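Local structure of putative pectin lyase (Geobacillus virus E2, 7CHU) at residues A[104-108]-A[167-171]; A[111-117]-A[134-140]; A[444-450]-A[463-469]. The protein is the trimeric tailspike of a thermophilic deep-sea bacteriophage, with a pectate-lyase-like beta-helix that probably recognises and may cleave polysaccharide on the host surface. One frame throughout, in Å; residues are numbered along the deposited sequence.

Contact 1: residues A[104-108]-A[167-171]; sequences SLNNA and QRLCF
Asn106 carries the close-packed half of this contact, gripping Arg168 with both backbone and side chain. Its backbone N gives a hydrogen bond to Arg168 O at 3.0 Å. In return Arg168 N reaches Asn106 OD1, also at 3.0 Å and fairly straight, though from 29° off the plane of the side-chain carbonyl. The OD1 bond holds the amide's oxygen toward Arg168 N, and the two bonds together tie the residues into a ring-like pair. With CG beside its own backbone N (chi1 -80°), the amide folds back to the neighbouring chain although the CB bond leads away from it. Further along, Cys170 CB presses on Asn106 O at 3.4 Å, an oxygen that also accepts a bond from Ser133. Residues 167-171 run into strand 169-175 of the right-handed parallel beta-helix, and 104-108 belong to the loop between helix 91-99 and strand 113-117, so the loop lies against the start of that first strand. Packing is lighter, though dry, where Leu105 CD2 meets Leu169 CD1 at 4.0 Å. The Leu105 side chain crosses that of Gln167 at about a right angle, CD1 lying 3.6 Å from NE2. The amide planes of Gln167 and Asn106 stand 69° apart, with no good hydrogen bond between them; this edge is the wet one, where a water donates to Gln167 OE1 at 2.7 Å and only weakly to Leu105 O.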
loop_
_atom_site.group_PDB
_atom_site.type_symbol
_atom_site.label_atom_id
_atom_site.label_comp_id
_atom_site.label_asym_id
_atom_site.label_seq_id
_atom_site.Cartn_x
_atom_site.Cartn_y
_atom_site.Cartn_z
ATOM N N SER A 104 -24.237 23.459 2.404
ATOM C CA SER A 104 -25.365 22.949 1.635
ATOM C C SER A 104 -24.996 21.570 1.083
ATOM O O SER A 104 -24.144 20.884 1.661
ATOM C CB SER A 104 -25.754 23.933 0.526
ATOM O OG SER A 104 -24.637 24.246 -0.299
ATOM N N LEU A 105 -25.616 21.143 -0.016
ATOM C CA LEU A 105 -25.461 19.766 -0.470
ATOM C C LEU A 105 -24.704 19.685 -1.788
ATOM O O LEU A 105 -24.413 20.696 -2.439
ATOM C CB LEU A 105 -26.819 19.072 -0.607
ATOM C CG LEU A 105 -27.527 18.818 0.716
ATOM C CD1 LEU A 105 -28.995 19.133 0.549
ATOM C CD2 LEU A 105 -27.327 17.394 1.161
ATOM N N ASN A 106 -24.410 18.447 -2.180
ATOM C CA ASN A 106 -23.547 18.129 -3.338
ATOM C C ASN A 106 -22.182 18.785 -3.069
ATOM O O ASN A 106 -21.724 18.789 -1.916
ATOM C CB ASN A 106 -24.237 18.545 -4.635
ATOM C CG ASN A 106 -25.291 17.518 -5.123
ATOM O OD1 ASN A 106 -25.303 16.344 -4.718
ATOM N ND2 ASN A 106 -26.204 17.986 -5.979
ATOM N N ASN A 107 -21.528 19.355 -4.089
ATOM C CA ASN A 107 -20.169 19.881 -3.940
ATOM C C ASN A 107 -20.087 20.941 -2.845
ATOM O O ASN A 107 -19.169 20.912 -2.018
ATOM C CB ASN A 107 -19.688 20.458 -5.269
ATOM C CG ASN A 107 -19.017 19.422 -6.150
ATOM O OD1 ASN A 107 -18.066 19.737 -6.865
ATOM N ND2 ASN A 107 -19.498 18.176 -6.098
ATOM N N ALA A 108 -21.043 21.889 -2.830
ATOM C CA ALA A 108 -21.125 22.969 -1.836
ATOM C C ALA A 108 -19.811 23.738 -1.710
ATOM O O ALA A 108 -19.331 24.016 -0.609
ATOM C CB ALA A 108 -21.565 22.444 -0.471
ATOM N N GLN A 167 -30.103 14.161 -3.770
ATOM C CA GLN A 167 -28.764 14.711 -3.829
ATOM C C GLN A 167 -27.816 13.811 -3.046
ATOM O O GLN A 167 -28.217 12.819 -2.420
ATOM C CB GLN A 167 -28.710 16.131 -3.239
ATOM C CG GLN A 167 -29.743 17.121 -3.698
ATOM C CD GLN A 167 -29.233 18.531 -3.490
ATOM O OE1 GLN A 167 -28.102 18.848 -3.880
ATOM N NE2 GLN A 167 -30.034 19.373 -2.843
ATOM N N ARG A 168 -26.551 14.199 -3.028
ATOM C CA ARG A 168 -25.556 13.472 -2.262
ATOM C C ARG A 168 -24.899 14.376 -1.228
ATOM O O ARG A 168 -24.921 15.606 -1.324
ATOM C CB ARG A 168 -24.523 12.872 -3.198
ATOM C CG ARG A 168 -25.185 11.968 -4.227
ATOM C CD ARG A 168 -24.176 11.181 -4.989
ATOM N NE ARG A 168 -23.490 10.215 -4.141
ATOM C CZ ARG A 168 -23.975 9.016 -3.846
ATOM N NH1 ARG A 168 -25.159 8.635 -4.331
ATOM N NH2 ARG A 168 -23.267 8.190 -3.081
ATOM N N LEU A 169 -24.334 13.731 -0.221
ATOM C CA LEU A 169 -23.477 14.380 0.749
ATOM C C LEU A 169 -22.035 14.191 0.305
ATOM O O LEU A 169 -21.614 13.052 0.087
ATOM C CB LEU A 169 -23.696 13.750 2.124
ATOM C CG LEU A 169 -23.403 14.632 3.310
ATOM C CD1 LEU A 169 -24.375 15.792 3.268
ATOM C CD2 LEU A 169 -23.599 13.814 4.564
ATOM N N CYS A 170 -21.273 15.286 0.195
ATOM C CA CYS A 170 -19.903 15.207 -0.308
ATOM C C CYS A 170 -18.869 15.721 0.688
ATOM O O CYS A 170 -19.123 16.654 1.461
ATOM C CB CYS A 170 -19.748 15.980 -1.621
ATOM S SG CYS A 170 -20.803 15.372 -2.928
ATOM N N PHE A 171 -17.691 15.089 0.650
ATOM C CA PHE A 171 -16.504 15.556 1.377
ATOM C C PHE A 171 -16.739 15.625 2.885
ATOM O O PHE A 171 -16.317 16.580 3.541
ATOM C CB PHE A 171 -16.043 16.917 0.859
ATOM C CG PHE A 171 -15.780 16.954 -0.625
ATOM C CD1 PHE A 171 -14.607 16.396 -1.156
ATOM C CD2 PHE A 171 -16.693 17.551 -1.485
ATOM C CE1 PHE A 171 -14.371 16.441 -2.520
ATOM C CE2 PHE A 171 -16.463 17.614 -2.853
ATOM C CZ PHE A 171 -15.306 17.056 -3.374
HETATM O O HOH W 1 -27.111 21.247 -4.580
#

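Contact 2: residues A[111-117]-A[134-140]; sequences QGGIVYF and NIRLVGA
Gly113 and Ile135 begin a parallel pairing in which backbone bonds alternate along the two strands. Gly113 N gives to Asn134 O and Arg136 N to Gly113 O; Val115 N then reaches Arg136 O at 2.8 Å, Val138 N reaches Val115 O, and Phe117 N closes the ladder on Val138 O at 2.7 Å. Val115 thus uses both its N-H and its carbonyl across this gap, while Ile114 and Ile135 make their backbone bonds on the outer sides, with Val75 and Gly173. Where the ladder starts, Asn134 ND2 makes a weak, bent bond to Gln111 O and a further one to Asn107 O. The Arg136 guanidinium is held from several sides. Ile114 lays CG1 over one of its faces, 3.4 Å above the plane and offset toward the rim; its chi1 of -68° sends the CG1-CD1 arm over Arg136 and CG2 toward Val138, whose CG2 it touches at 3.7 Å. The guanidinium nitrogens of Arg136 have other partners: NH1 forms a salt bridge with Glu175, and NH2 bonds Ala140 O of the second subunit. The other side is oily: Phe117 CE1 rests on Leu137 CB at 4.0 Å, and Val115 CB meets Leu137 CD2, both valine and leucine also packing on Ile98 of helix 91-99. Stacked parallel strands from successive coils, with an apolar inner face, are the hallmark of the right-handed parallel beta-helix of the pectate lyase-like family.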
loop_
_atom_site.group_PDB
_atom_site.type_symbol
_atom_site.label_atom_id
_atom_site.label_comp_id
_atom_site.label_asym_id
_atom_site.label_seq_id
_atom_site.Cartn_x
_atom_site.Cartn_y
_atom_site.Cartn_z
ATOM N N GLN A 111 -17.920 26.243 1.218
ATOM C CA GLN A 111 -18.694 26.187 2.457
ATOM C C GLN A 111 -18.238 24.976 3.251
ATOM O O GLN A 111 -17.722 24.022 2.678
ATOM C CB GLN A 111 -20.209 26.051 2.212
ATOM C CG GLN A 111 -20.888 27.203 1.453
ATOM C CD GLN A 111 -22.380 26.916 1.193
ATOM O OE1 GLN A 111 -22.725 25.891 0.613
ATOM N NE2 GLN A 111 -23.252 27.812 1.632
ATOM N N GLY A 112 -18.509 24.974 4.551
ATOM C CA GLY A 112 -18.237 23.809 5.386
ATOM C C GLY A 112 -17.163 24.089 6.420
ATOM O O GLY A 112 -16.923 25.228 6.811
ATOM N N GLY A 113 -16.510 23.028 6.874
ATOM C CA GLY A 113 -15.380 23.191 7.769
ATOM C C GLY A 113 -15.306 22.077 8.795
ATOM O O GLY A 113 -16.008 21.079 8.711
ATOM N N ILE A 114 -14.427 22.269 9.774
ATOM C CA ILE A 114 -14.161 21.271 10.804
ATOM C C ILE A 114 -15.022 21.575 12.018
ATOM O O ILE A 114 -15.147 22.738 12.425
ATOM C CB ILE A 114 -12.666 21.249 11.197
ATOM C CG1 ILE A 114 -11.791 20.727 10.049
ATOM C CG2 ILE A 114 -12.446 20.421 12.472
ATOM C CD1 ILE A 114 -10.290 20.596 10.424
ATOM N N VAL A 115 -15.603 20.528 12.605
ATOM C CA VAL A 115 -16.157 20.557 13.953
ATOM C C VAL A 115 -15.187 19.811 14.862
ATOM O O VAL A 115 -14.987 18.596 14.721
ATOM C CB VAL A 115 -17.551 19.920 14.007
ATOM C CG1 VAL A 115 -18.032 19.867 15.468
ATOM C CG2 VAL A 115 -18.533 20.711 13.137
ATOM N N TYR A 116 -14.582 20.519 15.810
ATOM C CA TYR A 116 -13.467 19.978 16.570
ATOM C C TYR A 116 -13.925 19.596 17.969
ATOM O O TYR A 116 -14.598 20.390 18.642
ATOM C CB TYR A 116 -12.327 20.991 16.664
ATOM C CG TYR A 116 -11.214 20.428 17.506
ATOM C CD1 TYR A 116 -10.421 19.395 17.024
ATOM C CD2 TYR A 116 -10.995 20.883 18.801
ATOM C CE1 TYR A 116 -9.388 18.849 17.807
ATOM C CE2 TYR A 116 -9.980 20.344 19.586
ATOM C CZ TYR A 116 -9.182 19.335 19.088
ATOM O OH TYR A 116 -8.176 18.801 19.876
ATOM N N PHE A 117 -13.550 18.391 18.398
ATOM C CA PHE A 117 -13.916 17.840 19.710
ATOM C C PHE A 117 -12.641 17.743 20.541
ATOM O O PHE A 117 -11.824 16.839 20.288
ATOM C CB PHE A 117 -14.549 16.437 19.591
ATOM C CG PHE A 117 -15.855 16.374 18.845
ATOM C CD1 PHE A 117 -15.919 16.626 17.484
ATOM C CD2 PHE A 117 -17.007 15.978 19.498
ATOM C CE1 PHE A 117 -17.125 16.551 16.808
ATOM C CE2 PHE A 117 -18.231 15.896 18.832
ATOM C CZ PHE A 117 -18.290 16.186 17.484
ATOM N N ASN A 134 -19.201 18.828 3.252
ATOM C CA ASN A 134 -17.950 19.477 3.658
ATOM C C ASN A 134 -17.826 19.612 5.164
ATOM O O ASN A 134 -17.228 20.564 5.665
ATOM C CB ASN A 134 -17.790 20.847 2.985
ATOM C CG ASN A 134 -17.822 20.739 1.482
ATOM O OD1 ASN A 134 -17.368 19.750 0.932
ATOM N ND2 ASN A 134 -18.358 21.733 0.816
ATOM N N ILE A 135 -18.387 18.679 5.920
ATOM C CA ILE A 135 -18.287 18.726 7.373
ATOM C C ILE A 135 -17.355 17.602 7.809
ATOM O O ILE A 135 -17.563 16.438 7.445
ATOM C CB ILE A 135 -19.666 18.614 8.045
ATOM C CG1 ILE A 135 -20.495 19.877 7.772
ATOM C CG2 ILE A 135 -19.510 18.422 9.565
ATOM C CD1 ILE A 135 -21.839 19.948 8.576
ATOM N N ARG A 136 -16.321 17.946 8.576
ATOM C CA ARG A 136 -15.398 16.965 9.126
ATOM C C ARG A 136 -15.463 17.022 10.644
ATOM O O ARG A 136 -15.362 18.107 11.224
ATOM C CB ARG A 136 -13.971 17.234 8.655
ATOM C CG ARG A 136 -13.640 16.637 7.307
ATOM C CD ARG A 136 -12.147 16.728 7.074
ATOM N NE ARG A 136 -11.730 18.112 6.900
ATOM C CZ ARG A 136 -10.590 18.623 7.356
ATOM N NH1 ARG A 136 -9.734 17.872 8.036
ATOM N NH2 ARG A 136 -10.309 19.900 7.136
ATOM N N LEU A 137 -15.622 15.860 11.278
ATOM C CA LEU A 137 -15.594 15.734 12.734
ATOM C C LEU A 137 -14.191 15.290 13.162
ATOM O O LEU A 137 -13.759 14.176 12.851
ATOM C CB LEU A 137 -16.641 14.742 13.223
ATOM C CG LEU A 137 -18.082 14.855 12.701
ATOM C CD1 LEU A 137 -18.982 13.751 13.288
ATOM C CD2 LEU A 137 -18.673 16.250 12.969
ATOM N N VAL A 138 -13.494 16.146 13.897
ATOM C CA VAL A 138 -12.091 15.935 14.241
ATOM C C VAL A 138 -11.948 16.013 15.755
ATOM O O VAL A 138 -12.402 16.979 16.365
ATOM C CB VAL A 138 -11.191 16.984 13.561
ATOM C CG1 VAL A 138 -9.721 16.805 13.993
ATOM C CG2 VAL A 138 -11.365 16.942 12.034
ATOM N N GLY A 139 -11.304 15.008 16.355
ATOM C CA GLY A 139 -10.965 15.020 17.759
ATOM C C GLY A 139 -9.472 15.178 18.008
ATOM O O GLY A 139 -8.678 15.452 17.108
ATOM N N ALA A 140 -9.093 14.995 19.269
ATOM C CA ALA A 140 -7.702 15.160 19.680
ATOM C C ALA A 140 -6.877 13.878 19.573
ATOM O O ALA A 140 -5.658 13.919 19.782
ATOM C CB ALA A 140 -7.643 15.677 21.116
#

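Contact 3: residues A[444-450]-A[463-469]; sequences DGVAFVG and LTTLLNV
Strands 446-450 and 464-469 pair antiparallel as the two arms of a hairpin, their short axes 140° apart, and the register slips by one residue between Phe448 and Val449. There Leu466 and Leu467 both stand opposite Phe448, a classic beta bulge: Phe448 N bonds Leu467 O, whereas Phe448 O takes the N-H of Leu466 at 2.7 Å. The reciprocal pairs Val446 with Val469 and Gly450 with Thr464 hold the two ends. The Phe448 side chain lies alongside that of Leu467, both pointing the same way, with ring atom CD1 3.6 Å from Leu467 CD2. Leu467 O comes in at the ring edge, in its plane, and Val469 CG2 also sits at the edge. Leu467 CG is anti to the backbone N (chi1 171°), which carries its methyls along the phenyl group. This apolar face turns to the other two subunits: Phe448 packs on Phe448 of both the second and the third subunit. From the bulge itself, Leu466 CD1 reaches over Gly450, 4.0 Å from its N, while Val449 CG2 meets Leu463 CD1 at 4.1 Å. At the Asp444 end of the face carrying Ala447 the chemistry turns polar. Asn468 ND2 bonds Asp444 O at 2.8 Å, in the carbonyl plane on a lone pair, and the acceptor is nearly in the plane of the amide as well. A water accepts from the same ND2 and donates weakly to Asp444 OD1, while Asp444 OD2 bonds Asn441 and forms a salt bridge with Arg410. Asn468 OD1 takes a bond from Lys477, so both ends of this buried amide are satisfied, consistent with one orientation of the group. The hairpin therefore joins an apolar face packed against the other subunits to a mixed face whose directional polar bonds lie where strand 446-451 begins.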
loop_
_atom_site.group_PDB
_atom_site.type_symbol
_atom_site.label_atom_id
_atom_site.label_comp_id
_atom_site.label_asym_id
_atom_site.label_seq_id
_atom_site.Cartn_x
_atom_site.Cartn_y
_atom_site.Cartn_z
ATOM N N ASP A 444 11.374 -42.909 -13.011
ATOM C CA ASP A 444 10.181 -42.221 -13.519
ATOM C C ASP A 444 10.460 -41.396 -14.770
ATOM O O ASP A 444 9.652 -41.398 -15.711
ATOM C CB ASP A 444 9.614 -41.294 -12.453
ATOM C CG ASP A 444 9.112 -42.031 -11.244
ATOM O OD1 ASP A 444 8.690 -43.198 -11.404
ATOM O OD2 ASP A 444 9.119 -41.422 -10.144
ATOM N N GLY A 445 11.560 -40.636 -14.769
ATOM C CA GLY A 445 11.831 -39.720 -15.859
ATOM C C GLY A 445 10.641 -38.799 -16.076
ATOM O O GLY A 445 9.999 -38.333 -15.124
ATOM N N VAL A 446 10.296 -38.589 -17.343
ATOM C CA VAL A 446 9.075 -37.879 -17.717
ATOM C C VAL A 446 7.982 -38.923 -17.913
ATOM O O VAL A 446 8.135 -39.825 -18.750
ATOM C CB VAL A 446 9.281 -37.063 -19.001
ATOM C CG1 VAL A 446 7.991 -36.330 -19.364
ATOM C CG2 VAL A 446 10.472 -36.057 -18.845
ATOM N N ALA A 447 6.890 -38.817 -17.144
ATOM C CA ALA A 447 5.821 -39.806 -17.195
ATOM C C ALA A 447 4.509 -39.188 -17.662
ATOM O O ALA A 447 4.199 -38.029 -17.370
ATOM C CB ALA A 447 5.610 -40.475 -15.829
ATOM N N PHE A 448 3.742 -39.989 -18.400
ATOM C CA PHE A 448 2.416 -39.642 -18.892
ATOM C C PHE A 448 1.405 -40.533 -18.184
ATOM O O PHE A 448 1.601 -41.754 -18.112
ATOM C CB PHE A 448 2.343 -39.852 -20.405
ATOM C CG PHE A 448 3.284 -38.986 -21.174
ATOM C CD1 PHE A 448 4.650 -39.253 -21.187
ATOM C CD2 PHE A 448 2.805 -37.865 -21.859
ATOM C CE1 PHE A 448 5.520 -38.437 -21.881
ATOM C CE2 PHE A 448 3.667 -37.034 -22.563
ATOM C CZ PHE A 448 5.035 -37.329 -22.582
ATOM N N VAL A 449 0.342 -39.926 -17.652
ATOM C CA VAL A 449 -0.576 -40.590 -16.734
ATOM C C VAL A 449 -1.999 -40.275 -17.170
ATOM O O VAL A 449 -2.259 -39.254 -17.811
ATOM C CB VAL A 449 -0.356 -40.158 -15.260
ATOM C CG1 VAL A 449 0.987 -40.675 -14.735
ATOM C CG2 VAL A 449 -0.428 -38.634 -15.116
ATOM N N GLY A 450 -2.921 -41.185 -16.845
ATOM C CA GLY A 450 -4.324 -40.955 -17.151
ATOM C C GLY A 450 -5.254 -41.873 -16.388
ATOM O O GLY A 450 -4.829 -42.860 -15.778
ATOM N N LEU A 463 -4.210 -43.286 -11.045
ATOM C CA LEU A 463 -3.569 -42.839 -12.276
ATOM C C LEU A 463 -2.753 -43.986 -12.873
ATOM O O LEU A 463 -1.930 -44.601 -12.185
ATOM C CB LEU A 463 -2.688 -41.616 -12.021
ATOM C CG LEU A 463 -3.488 -40.334 -11.752
ATOM C CD1 LEU A 463 -2.556 -39.134 -11.687
ATOM C CD2 LEU A 463 -4.581 -40.122 -12.800
ATOM N N THR A 464 -3.023 -44.285 -14.141
ATOM C CA THR A 464 -2.315 -45.312 -14.896
ATOM C C THR A 464 -1.143 -44.677 -15.632
ATOM O O THR A 464 -1.318 -43.682 -16.340
ATOM C CB THR A 464 -3.261 -45.973 -15.901
ATOM O OG1 THR A 464 -4.375 -46.524 -15.204
ATOM C CG2 THR A 464 -2.556 -47.091 -16.692
ATOM N N THR A 465 0.047 -45.238 -15.457
ATOM C CA THR A 465 1.195 -44.735 -16.191
ATOM C C THR A 465 1.121 -45.251 -17.622
ATOM O O THR A 465 1.026 -46.463 -17.848
ATOM C CB THR A 465 2.506 -45.167 -15.523
ATOM O OG1 THR A 465 2.594 -44.609 -14.206
ATOM C CG2 THR A 465 3.706 -44.684 -16.332
ATOM N N LEU A 466 1.162 -44.339 -18.588
ATOM C CA LEU A 466 1.049 -44.719 -19.991
ATOM C C LEU A 466 2.383 -44.796 -20.709
ATOM O O LEU A 466 2.510 -45.547 -21.683
ATOM C CB LEU A 466 0.143 -43.723 -20.729
ATOM C CG LEU A 466 -1.195 -43.535 -20.017
ATOM C CD1 LEU A 466 -1.992 -42.333 -20.577
ATOM C CD2 LEU A 466 -1.988 -44.806 -20.137
ATOM N N LEU A 467 3.373 -44.036 -20.253
ATOM C CA LEU A 467 4.605 -43.847 -20.997
ATOM C C LEU A 467 5.609 -43.202 -20.052
ATOM O O LEU A 467 5.248 -42.295 -19.301
ATOM C CB LEU A 467 4.365 -42.958 -22.232
ATOM C CG LEU A 467 5.601 -42.491 -23.014
ATOM C CD1 LEU A 467 6.218 -43.707 -23.700
ATOM C CD2 LEU A 467 5.278 -41.393 -24.042
ATOM N N ASN A 468 6.846 -43.697 -20.059
ATOM C CA ASN A 468 7.957 -43.059 -19.365
ATOM C C ASN A 468 9.036 -42.736 -20.386
ATOM O O ASN A 468 9.355 -43.563 -21.243
ATOM C CB ASN A 468 8.546 -43.954 -18.270
ATOM C CG ASN A 468 7.589 -44.193 -17.133
ATOM O OD1 ASN A 468 6.839 -45.171 -17.147
ATOM N ND2 ASN A 468 7.624 -43.322 -16.123
ATOM N N VAL A 469 9.593 -41.543 -20.303
ATOM C CA VAL A 469 10.740 -41.174 -21.113
ATOM C C VAL A 469 11.893 -41.034 -20.139
ATOM O O VAL A 469 11.864 -40.159 -19.266
ATOM C CB VAL A 469 10.490 -39.880 -21.898
ATOM C CG1 VAL A 469 11.767 -39.410 -22.594
ATOM C CG2 VAL A 469 9.360 -40.105 -22.911
HETATM O O HOH W 2 6.162 -43.418 -13.554
HETATM O O HOH W 3 -6.250 -45.468 -14.056
#

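From the N terminus, the chain leaves helix 91-99 through the loop 104-108, then forms strand 113-117. Contact 2 closes first, when strand 135-139 comes back beside that strand; contact 1 closes later, when 167-171 reaches the loop, so contact 2 sits wholly within the larger excursion. The two touch: Ser104 OG probably bonds Gln111 OE1, and Cys170 O probably bonds Asn134 N, tying the loop and three neighbouring strands at the early coils of the beta-helix. Contact 3 follows in series, a local hairpin in the C-terminal part on the opposite side of the chain's centre, its centre about 70 Å from that of contact 2. All three touch the second subunit.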